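Local coordinates for 2-nitrobenzoate nitroreductase (Pseudomonas fluorescens, PDB 4Z85), which reduces the nitro group of 2-nitrobenzoate, probably with bound FMN as its cofactor, as a member of the flavoredoxin family, at residues P136-C141 with A162-E167; A42-F47 with F57-D62. All blocks are in the same frame, centred on the assembly; numbering follows the deposited sequence.

Interaction 1 (P136-C141 with A162-E167); sequences PIAWEC and AMYFRE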
ATOM      1  N   PRO A 136      -1.359   6.869  16.788  1.00 23.20           N
ATOM      2  CA  PRO A 136      -2.768   7.240  16.601  1.00 25.70           C
ATOM      3  C   PRO A 136      -3.686   6.024  16.604  1.00 24.90           C
ATOM      4  O   PRO A 136      -4.777   6.042  17.170  1.00 24.92           O
ATOM      5  CB  PRO A 136      -2.776   7.935  15.237  1.00 22.72           C
ATOM      6  CG  PRO A 136      -1.545   7.403  14.525  1.00 19.90           C
ATOM      7  CD  PRO A 136      -0.534   7.172  15.602  1.00 26.98           C
ATOM      8  N   ILE A 137      -3.225   4.974  15.935  1.00 23.05           N
ATOM      9  CA  ILE A 137      -3.956   3.725  15.777  1.00 23.43           C
ATOM     10  C   ILE A 137      -2.914   2.629  15.789  1.00 21.52           C
ATOM     11  O   ILE A 137      -1.808   2.827  15.294  1.00 21.81           O
ATOM     12  CB  ILE A 137      -4.776   3.671  14.457  1.00 21.51           C
ATOM     13  CG1 ILE A 137      -5.777   4.835  14.360  1.00 22.11           C
ATOM     14  CG2 ILE A 137      -5.510   2.347  14.332  1.00 20.02           C
ATOM     15  CD1 ILE A 137      -6.552   4.861  13.052  1.00 22.17           C
ATOM     16  N   ALA A 138      -3.247   1.475  16.366  1.00 22.34           N
ATOM     17  CA  ALA A 138      -2.351   0.326  16.330  1.00 21.68           C
ATOM     18  C   ALA A 138      -3.134  -0.950  16.093  1.00 22.51           C
ATOM     19  O   ALA A 138      -4.243  -1.107  16.576  1.00 24.50           O
ATOM     20  CB  ALA A 138      -1.543   0.228  17.625  1.00 23.15           C
ATOM     21  N   TRP A 139      -2.576  -1.851  15.302  1.00 20.94           N
ATOM     22  CA  TRP A 139      -3.142  -3.175  15.107  1.00 21.30           C
ATOM     23  C   TRP A 139      -2.371  -4.163  15.975  1.00 21.32           C
ATOM     24  O   TRP A 139      -1.148  -4.264  15.879  1.00 20.63           O
ATOM     25  CB  TRP A 139      -3.048  -3.618  13.641  1.00 19.13           C
ATOM     26  CG  TRP A 139      -3.861  -2.860  12.648  1.00 19.72           C
ATOM     27  CD1 TRP A 139      -4.829  -1.923  12.895  1.00 20.78           C
ATOM     28  CD2 TRP A 139      -3.780  -2.988  11.224  1.00 17.96           C
ATOM     29  NE1 TRP A 139      -5.359  -1.471  11.707  1.00 21.75           N
ATOM     30  CE2 TRP A 139      -4.735  -2.115  10.669  1.00 19.59           C
ATOM     31  CE3 TRP A 139      -2.983  -3.761  10.361  1.00 18.95           C
ATOM     32  CZ2 TRP A 139      -4.909  -1.979   9.289  1.00 17.75           C
ATOM     33  CZ3 TRP A 139      -3.160  -3.629   9.003  1.00 16.06           C
ATOM     34  CH2 TRP A 139      -4.114  -2.748   8.474  1.00 17.07           C
ATOM     35  N   GLU A 140      -3.089  -4.874  16.840  1.00 23.74           N
ATOM     36  CA  GLU A 140      -2.542  -6.018  17.551  1.00 24.50           C
ATOM     37  C   GLU A 140      -2.683  -7.234  16.642  1.00 19.90           C
ATOM     38  O   GLU A 140      -3.812  -7.619  16.266  1.00 22.78           O
ATOM     39  CB  GLU A 140      -3.274  -6.227  18.891  1.00 24.89           C
ATOM     40  CG  GLU A 140      -3.232  -4.979  19.788  1.00 26.84           C
ATOM     41  CD  GLU A 140      -3.868  -5.195  21.157  1.00 34.66           C
ATOM     42  OE1 GLU A 140      -4.429  -6.288  21.390  1.00 34.17           O
ATOM     43  OE2 GLU A 140      -3.804  -4.263  21.993  1.00 33.17           O
ATOM     44  N   CYS A 141      -1.526  -7.809  16.292  1.00 21.70           N
ATOM     45  CA  CYS A 141      -1.442  -8.818  15.244  1.00 21.55           C
ATOM     46  C   CYS A 141      -0.796 -10.120  15.660  1.00 21.40           C
ATOM     47  O   CYS A 141       0.121 -10.157  16.496  1.00 23.46           O
ATOM     48  CB  CYS A 141      -0.656  -8.279  14.052  1.00 21.35           C
ATOM     49  SG  CYS A 141      -1.226  -6.687  13.445  1.00 22.98           S
ATOM     50  N   ALA A 162      -6.855  -7.414  17.071  1.00 24.83           N
ATOM     51  CA  ALA A 162      -7.582  -6.289  17.675  1.00 24.85           C
ATOM     52  C   ALA A 162      -6.993  -4.956  17.262  1.00 26.24           C
ATOM     53  O   ALA A 162      -5.892  -4.912  16.747  1.00 23.80           O
ATOM     54  CB  ALA A 162      -7.599  -6.403  19.211  1.00 26.43           C
ATOM     55  N   MET A 163      -7.728  -3.868  17.481  1.00 24.14           N
ATOM     56  CA  MET A 163      -7.209  -2.534  17.179  1.00 24.88           C
ATOM     57  C   MET A 163      -7.282  -1.575  18.366  1.00 28.39           C
ATOM     58  O   MET A 163      -8.270  -1.558  19.102  1.00 29.39           O
ATOM     59  CB  MET A 163      -7.966  -1.923  16.004  1.00 24.77           C
ATOM     60  CG  MET A 163      -7.881  -2.697  14.690  1.00 25.26           C
ATOM     61  SD  MET A 163      -8.648  -1.750  13.356  1.00 23.75           S
ATOM     62  CE  MET A 163      -8.586  -2.914  11.978  1.00 21.80           C
ATOM     63  N   TYR A 164      -6.229  -0.781  18.534  1.00 24.28           N
ATOM     64  CA  TYR A 164      -6.224   0.363  19.440  1.00 26.17           C
ATOM     65  C   TYR A 164      -6.432   1.662  18.664  1.00 28.42           C
ATOM     66  O   TYR A 164      -5.789   1.882  17.641  1.00 26.14           O
ATOM     67  CB  TYR A 164      -4.911   0.447  20.209  1.00 27.04           C
ATOM     68  CG  TYR A 164      -4.652   1.829  20.764  1.00 31.69           C
ATOM     69  CD1 TYR A 164      -5.277   2.255  21.931  1.00 34.48           C
ATOM     70  CD2 TYR A 164      -3.805   2.718  20.112  1.00 29.62           C
ATOM     71  CE1 TYR A 164      -5.056   3.515  22.438  1.00 29.52           C
ATOM     72  CE2 TYR A 164      -3.582   3.988  20.612  1.00 29.51           C
ATOM     73  CZ  TYR A 164      -4.210   4.378  21.777  1.00 31.74           C
ATOM     74  OH  TYR A 164      -3.986   5.634  22.281  1.00 30.90           O
ATOM     75  N   PHE A 165      -7.315   2.524  19.160  1.00 27.45           N
ATOM     76  CA  PHE A 165      -7.485   3.875  18.612  1.00 28.13           C
ATOM     77  C   PHE A 165      -7.365   4.918  19.722  1.00 32.78           C
ATOM     78  O   PHE A 165      -7.905   4.709  20.808  1.00 31.65           O
ATOM     79  CB  PHE A 165      -8.855   4.061  17.959  1.00 29.12           C
ATOM     80  CG  PHE A 165      -9.222   3.015  16.957  1.00 29.45           C
ATOM     81  CD1 PHE A 165      -9.781   1.815  17.363  1.00 29.71           C
ATOM     82  CD2 PHE A 165      -9.068   3.256  15.597  1.00 30.20           C
ATOM     83  CE1 PHE A 165     -10.143   0.855  16.435  1.00 32.86           C
ATOM     84  CE2 PHE A 165      -9.434   2.297  14.667  1.00 29.66           C
ATOM     85  CZ  PHE A 165      -9.971   1.102  15.084  1.00 29.25           C
ATOM     86  N   ARG A 166      -6.685   6.037  19.455  1.00 29.56           N
ATOM     87  CA  ARG A 166      -6.863   7.225  20.294  1.00 29.46           C
ATOM     88  C   ARG A 166      -8.357   7.532  20.296  1.00 32.79           C
ATOM     89  O   ARG A 166      -9.013   7.426  19.266  1.00 30.52           O
ATOM     90  CB  ARG A 166      -6.052   8.420  19.776  1.00 29.46           C
ATOM     91  CG  ARG A 166      -4.542   8.243  19.879  1.00 30.88           C
ATOM     92  CD  ARG A 166      -3.801   9.480  19.380  1.00 32.65           C
ATOM     93  NE  ARG A 166      -4.051  10.632  20.242  1.00 43.92           N
ATOM     94  CZ  ARG A 166      -3.329  10.933  21.318  1.00 43.59           C
ATOM     95  NH1 ARG A 166      -2.303  10.165  21.665  1.00 38.19           N
ATOM     96  NH2 ARG A 166      -3.632  12.004  22.048  1.00 45.58           N
ATOM     97  N   GLU A 167      -8.914   7.886  21.451  1.00 35.25           N
ATOM     98  CA  GLU A 167     -10.368   7.986  21.563  1.00 32.92           C
ATOM     99  C   GLU A 167     -10.978   8.956  20.559  1.00 30.97           C
ATOM    100  O   GLU A 167     -12.064   8.714  20.039  1.00 32.09           O
ATOM    101  CB  GLU A 167     -10.772   8.389  22.982  1.00 40.45           C
ATOM    102  CG  GLU A 167     -11.756   7.428  23.608  1.00 47.26           C
ATOM    103  CD  GLU A 167     -12.019   7.738  25.064  1.00 58.53           C
ATOM    104  OE1 GLU A 167     -12.246   8.927  25.384  1.00 54.09           O
ATOM    105  OE2 GLU A 167     -11.993   6.792  25.885  1.00 61.68           O
TER
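Trp139 and Met163 form the side-chain centrepiece of a regular antiparallel pairing between Ile137-Glu140 and Ala162-Phe165. The two lie side by side and point the same way: Met163 CG sits 3.6 Å from Trp139 CD1, and its CE reaches Trp139 NE1 at 3.5 Å. The chain is extended beyond CG (chi2 -173°, chi3 -174°), which carries SD and then CE along beside the indole, in an oblique Met-aromatic contact with SD 4.4 Å from the centroid of the five-membered ring. An alanine in place of Met163 would probably open a gap beside CD1 and NE1 of Trp139 and lose the sulfur contact with the indole. On the same face of the sheet, Ile137 CG1 meets Phe165 CD2 at 3.9 Å.

The backbone supplies the polar part. Ala138 and Tyr164 exchange two hydrogen bonds, as do Glu140 and Ala162, and Arg166 N donates an almost straight bond to Pro136 O (3.0 Å, 178°).

On the other face, Glu140 turns its carboxylate to Thr125 and Thr126. Strand 86-90 flanks 137-150 in the barrel, while Ala162-Tyr164 also pairs with a strand of the second subunit, whose Ser21 takes the Trp139 NE1 hydrogen bond.

Interaction 2 (A42-F47 with F57-D62); sequences APYSAF and FVIAVD
Tyr44 and Phe47 carry most of the apolar contact with 57-62, one beside the far end of that strand and the other beside its start. The side chains of Tyr44 and Ile59 cross at about a right angle, with Ile59 CG2 3.5 Å from Tyr44 CB. Farther out, Val61 sets both methyls on one side of the phenol: CG2 lies over the face in a CH-pi contact, 4.2 Å from the Tyr44 ring centroid and offset toward the rim, while CG1 touches Tyr44 OH at 3.5 Å. Phe47 has CG anti to its backbone N (chi1 160°), and beyond it CD1 packs on Ile59 CG1 at 3.6 Å and CE1 meets Phe57 CD1. Away from both rings, Ala46 CB touches Ala60 CB at 3.8 Å.

Direct backbone bonding is sparse. Ala60 N donates to Ala46 O at 2.8 Å, and Phe47 faces Ile59 as a non-hydrogen-bonded pair. Ala46 is the centre of an inverse gamma turn, and the residues before it run at a steep angle to 57-62 instead of pairing with it.

Two waters extend the polar link between the segments. One accepts from Ala46 N and donates to Ala60 O (2.9 Å), standing in for a direct strand-to-strand bond; the other joins Tyr44 OH to Asp62 O. Thr77 is a further hydrogen-bonding partner of that hydroxyl.

The contact belongs to the hairpin of strands 39-52 and 55-62. Strand 28-33 packs against Tyr44, Phe47 and Ile59, strand 153-165 adjoins 55-62, and Asn48 of the second subunit bonds Phe47 O.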
ATOM      1  N   ALA A  42      10.554  -0.834  13.667  1.00 23.79           N
ATOM      2  CA  ALA A  42      11.079  -0.592  12.326  1.00 23.86           C
ATOM      3  C   ALA A  42       9.926  -0.276  11.379  1.00 21.25           C
ATOM      4  O   ALA A  42       8.896  -0.944  11.427  1.00 21.93           O
ATOM      5  CB  ALA A  42      11.864  -1.782  11.821  1.00 26.24           C
ATOM      6  N   PRO A  43      10.080   0.776  10.568  1.00 18.94           N
ATOM      7  CA  PRO A  43       9.010   1.150   9.636  1.00 19.79           C
ATOM      8  C   PRO A  43       9.143   0.472   8.278  1.00 20.04           C
ATOM      9  O   PRO A  43      10.245   0.303   7.728  1.00 19.04           O
ATOM     10  CB  PRO A  43       9.192   2.661   9.486  1.00 21.53           C
ATOM     11  CG  PRO A  43      10.702   2.813   9.571  1.00 22.61           C
ATOM     12  CD  PRO A  43      11.156   1.786  10.594  1.00 24.86           C
ATOM     13  N   TYR A  44       7.994   0.128   7.707  1.00 16.87           N
ATOM     14  CA  TYR A  44       7.942  -0.514   6.391  1.00 17.87           C
ATOM     15  C   TYR A  44       6.803   0.063   5.573  1.00 16.29           C
ATOM     16  O   TYR A  44       5.692   0.122   6.070  1.00 20.79           O
ATOM     17  CB  TYR A  44       7.719  -2.018   6.527  1.00 19.52           C
ATOM     18  CG  TYR A  44       8.784  -2.710   7.320  1.00 18.82           C
ATOM     19  CD1 TYR A  44       9.946  -3.136   6.707  1.00 23.30           C
ATOM     20  CD2 TYR A  44       8.627  -2.918   8.679  1.00 19.79           C
ATOM     21  CE1 TYR A  44      10.948  -3.768   7.433  1.00 23.38           C
ATOM     22  CE2 TYR A  44       9.620  -3.545   9.418  1.00 24.40           C
ATOM     23  CZ  TYR A  44      10.771  -3.963   8.783  1.00 23.96           C
ATOM     24  OH  TYR A  44      11.763  -4.594   9.499  1.00 26.99           O
ATOM     25  N   SER A  45       7.054   0.461   4.331  1.00 17.08           N
ATOM     26  CA  SER A  45       5.960   0.955   3.494  1.00 17.58           C
ATOM     27  C   SER A  45       5.658   0.022   2.310  1.00 18.53           C
ATOM     28  O   SER A  45       4.793   0.328   1.498  1.00 17.71           O
ATOM     29  CB  SER A  45       6.248   2.395   3.005  1.00 18.95           C
ATOM     30  OG  SER A  45       7.269   2.431   2.023  1.00 19.29           O
ATOM     31  N   ALA A  46       6.320  -1.135   2.234  1.00 17.86           N
ATOM     32  CA  ALA A  46       5.899  -2.171   1.288  1.00 15.96           C
ATOM     33  C   ALA A  46       4.844  -2.997   2.007  1.00 17.32           C
ATOM     34  O   ALA A  46       5.120  -4.086   2.513  1.00 18.43           O
ATOM     35  CB  ALA A  46       7.077  -3.047   0.828  1.00 18.43           C
ATOM     36  N   PHE A  47       3.642  -2.435   2.086  1.00 16.20           N
ATOM     37  CA  PHE A  47       2.660  -2.808   3.112  1.00 15.80           C
ATOM     38  C   PHE A  47       1.286  -2.488   2.606  1.00 15.85           C
ATOM     39  O   PHE A  47       1.076  -1.390   2.083  1.00 16.17           O
ATOM     40  CB  PHE A  47       2.947  -2.020   4.403  1.00 17.57           C
ATOM     41  CG  PHE A  47       1.790  -1.925   5.393  1.00 15.72           C
ATOM     42  CD1 PHE A  47       1.154  -3.064   5.880  1.00 15.79           C
ATOM     43  CD2 PHE A  47       1.395  -0.684   5.879  1.00 16.24           C
ATOM     44  CE1 PHE A  47       0.131  -2.953   6.831  1.00 17.04           C
ATOM     45  CE2 PHE A  47       0.388  -0.560   6.828  1.00 14.77           C
ATOM     46  CZ  PHE A  47      -0.242  -1.702   7.304  1.00 15.68           C
ATOM     47  N   PHE A  57      -3.122  -8.736   6.365  1.00 17.48           N
ATOM     48  CA  PHE A  57      -2.307  -7.742   5.658  1.00 15.88           C
ATOM     49  C   PHE A  57      -0.946  -8.350   5.322  1.00 16.34           C
ATOM     50  O   PHE A  57      -0.577  -9.402   5.847  1.00 17.32           O
ATOM     51  CB  PHE A  57      -2.117  -6.469   6.502  1.00 15.28           C
ATOM     52  CG  PHE A  57      -1.440  -6.729   7.807  1.00 15.53           C
ATOM     53  CD1 PHE A  57      -0.049  -6.707   7.904  1.00 17.33           C
ATOM     54  CD2 PHE A  57      -2.187  -7.040   8.935  1.00 16.53           C
ATOM     55  CE1 PHE A  57       0.586  -6.979   9.108  1.00 17.26           C
ATOM     56  CE2 PHE A  57      -1.560  -7.325  10.153  1.00 18.30           C
ATOM     57  CZ  PHE A  57      -0.173  -7.286  10.239  1.00 19.90           C
ATOM     58  N   VAL A  58      -0.183  -7.663   4.474  1.00 15.68           N
ATOM     59  CA  VAL A  58       1.157  -8.140   4.114  1.00 15.43           C
ATOM     60  C   VAL A  58       2.171  -7.009   4.284  1.00 15.18           C
ATOM     61  O   VAL A  58       1.870  -5.847   4.018  1.00 15.71           O
ATOM     62  CB  VAL A  58       1.189  -8.714   2.658  1.00 16.02           C
ATOM     63  CG1 VAL A  58       0.918  -7.635   1.586  1.00 14.59           C
ATOM     64  CG2 VAL A  58       2.507  -9.439   2.387  1.00 18.69           C
ATOM     65  N   ILE A  59       3.354  -7.358   4.795  1.00 16.06           N
ATOM     66  CA  ILE A  59       4.498  -6.440   4.842  1.00 16.65           C
ATOM     67  C   ILE A  59       5.695  -7.147   4.233  1.00 17.03           C
ATOM     68  O   ILE A  59       6.008  -8.256   4.642  1.00 18.80           O
ATOM     69  CB  ILE A  59       4.857  -6.029   6.274  1.00 17.62           C
ATOM     70  CG1 ILE A  59       3.649  -5.395   6.969  1.00 17.96           C
ATOM     71  CG2 ILE A  59       6.039  -5.074   6.259  1.00 19.16           C
ATOM     72  CD1 ILE A  59       3.838  -5.181   8.450  1.00 20.31           C
ATOM     73  N   ALA A  60       6.368  -6.528   3.270  1.00 15.85           N
ATOM     74  CA  ALA A  60       7.595  -7.132   2.743  1.00 19.00           C
ATOM     75  C   ALA A  60       8.776  -6.635   3.581  1.00 23.06           C
ATOM     76  O   ALA A  60       8.917  -5.436   3.788  1.00 21.90           O
ATOM     77  CB  ALA A  60       7.775  -6.798   1.258  1.00 19.64           C
ATOM     78  N   VAL A  61       9.595  -7.561   4.085  1.00 20.66           N
ATOM     79  CA  VAL A  61      10.643  -7.249   5.051  1.00 24.51           C
ATOM     80  C   VAL A  61      11.977  -7.849   4.601  1.00 28.04           C
ATOM     81  O   VAL A  61      12.017  -8.947   4.065  1.00 27.55           O
ATOM     82  CB  VAL A  61      10.276  -7.792   6.456  1.00 25.01           C
ATOM     83  CG1 VAL A  61      11.350  -7.457   7.464  1.00 33.57           C
ATOM     84  CG2 VAL A  61       8.922  -7.237   6.915  1.00 20.81           C
ATOM     85  N   ASP A  62      13.071  -7.130   4.805  1.00 35.09           N
ATOM     86  CA  ASP A  62      14.382  -7.708   4.509  1.00 36.21           C
ATOM     87  C   ASP A  62      14.910  -8.537   5.684  1.00 41.01           C
ATOM     88  O   ASP A  62      14.584  -8.273   6.843  1.00 39.52           O
ATOM     89  CB  ASP A  62      15.368  -6.608   4.125  1.00 36.34           C
ATOM     90  CG  ASP A  62      15.369  -6.333   2.631  1.00 42.65           C
ATOM     91  OD1 ASP A  62      14.533  -6.937   1.924  1.00 41.41           O
ATOM     92  OD2 ASP A  62      16.199  -5.517   2.164  1.00 44.21           O
TER
HETATM   93  O   HOH W   1      13.884  -5.562   7.693  1.00 32.84           O
HETATM   94  O   HOH W   2       8.708  -2.548   3.546  1.00 31.02           O

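Two hairpins of one six-stranded antiparallel barrel illustrate how local closures build a continuous wall. From the N terminus, interaction 2 comes first, closing a short excursion between strands 39-52 and 55-62. The chain then passes through helical segments and strand 86-90 before interaction 1 joins the ends of the longer hairpin, 137-150 with 153-165. The loops therefore follow in series, neither nesting nor crossing. Strand 153-165 is the seam, lying next to 55-62 on one side and 137-150 on the other. The centres of the two interactions are about 18 Å apart, yet Trp139 packs on both Phe57 and Phe47, and each contact also reaches the second subunit.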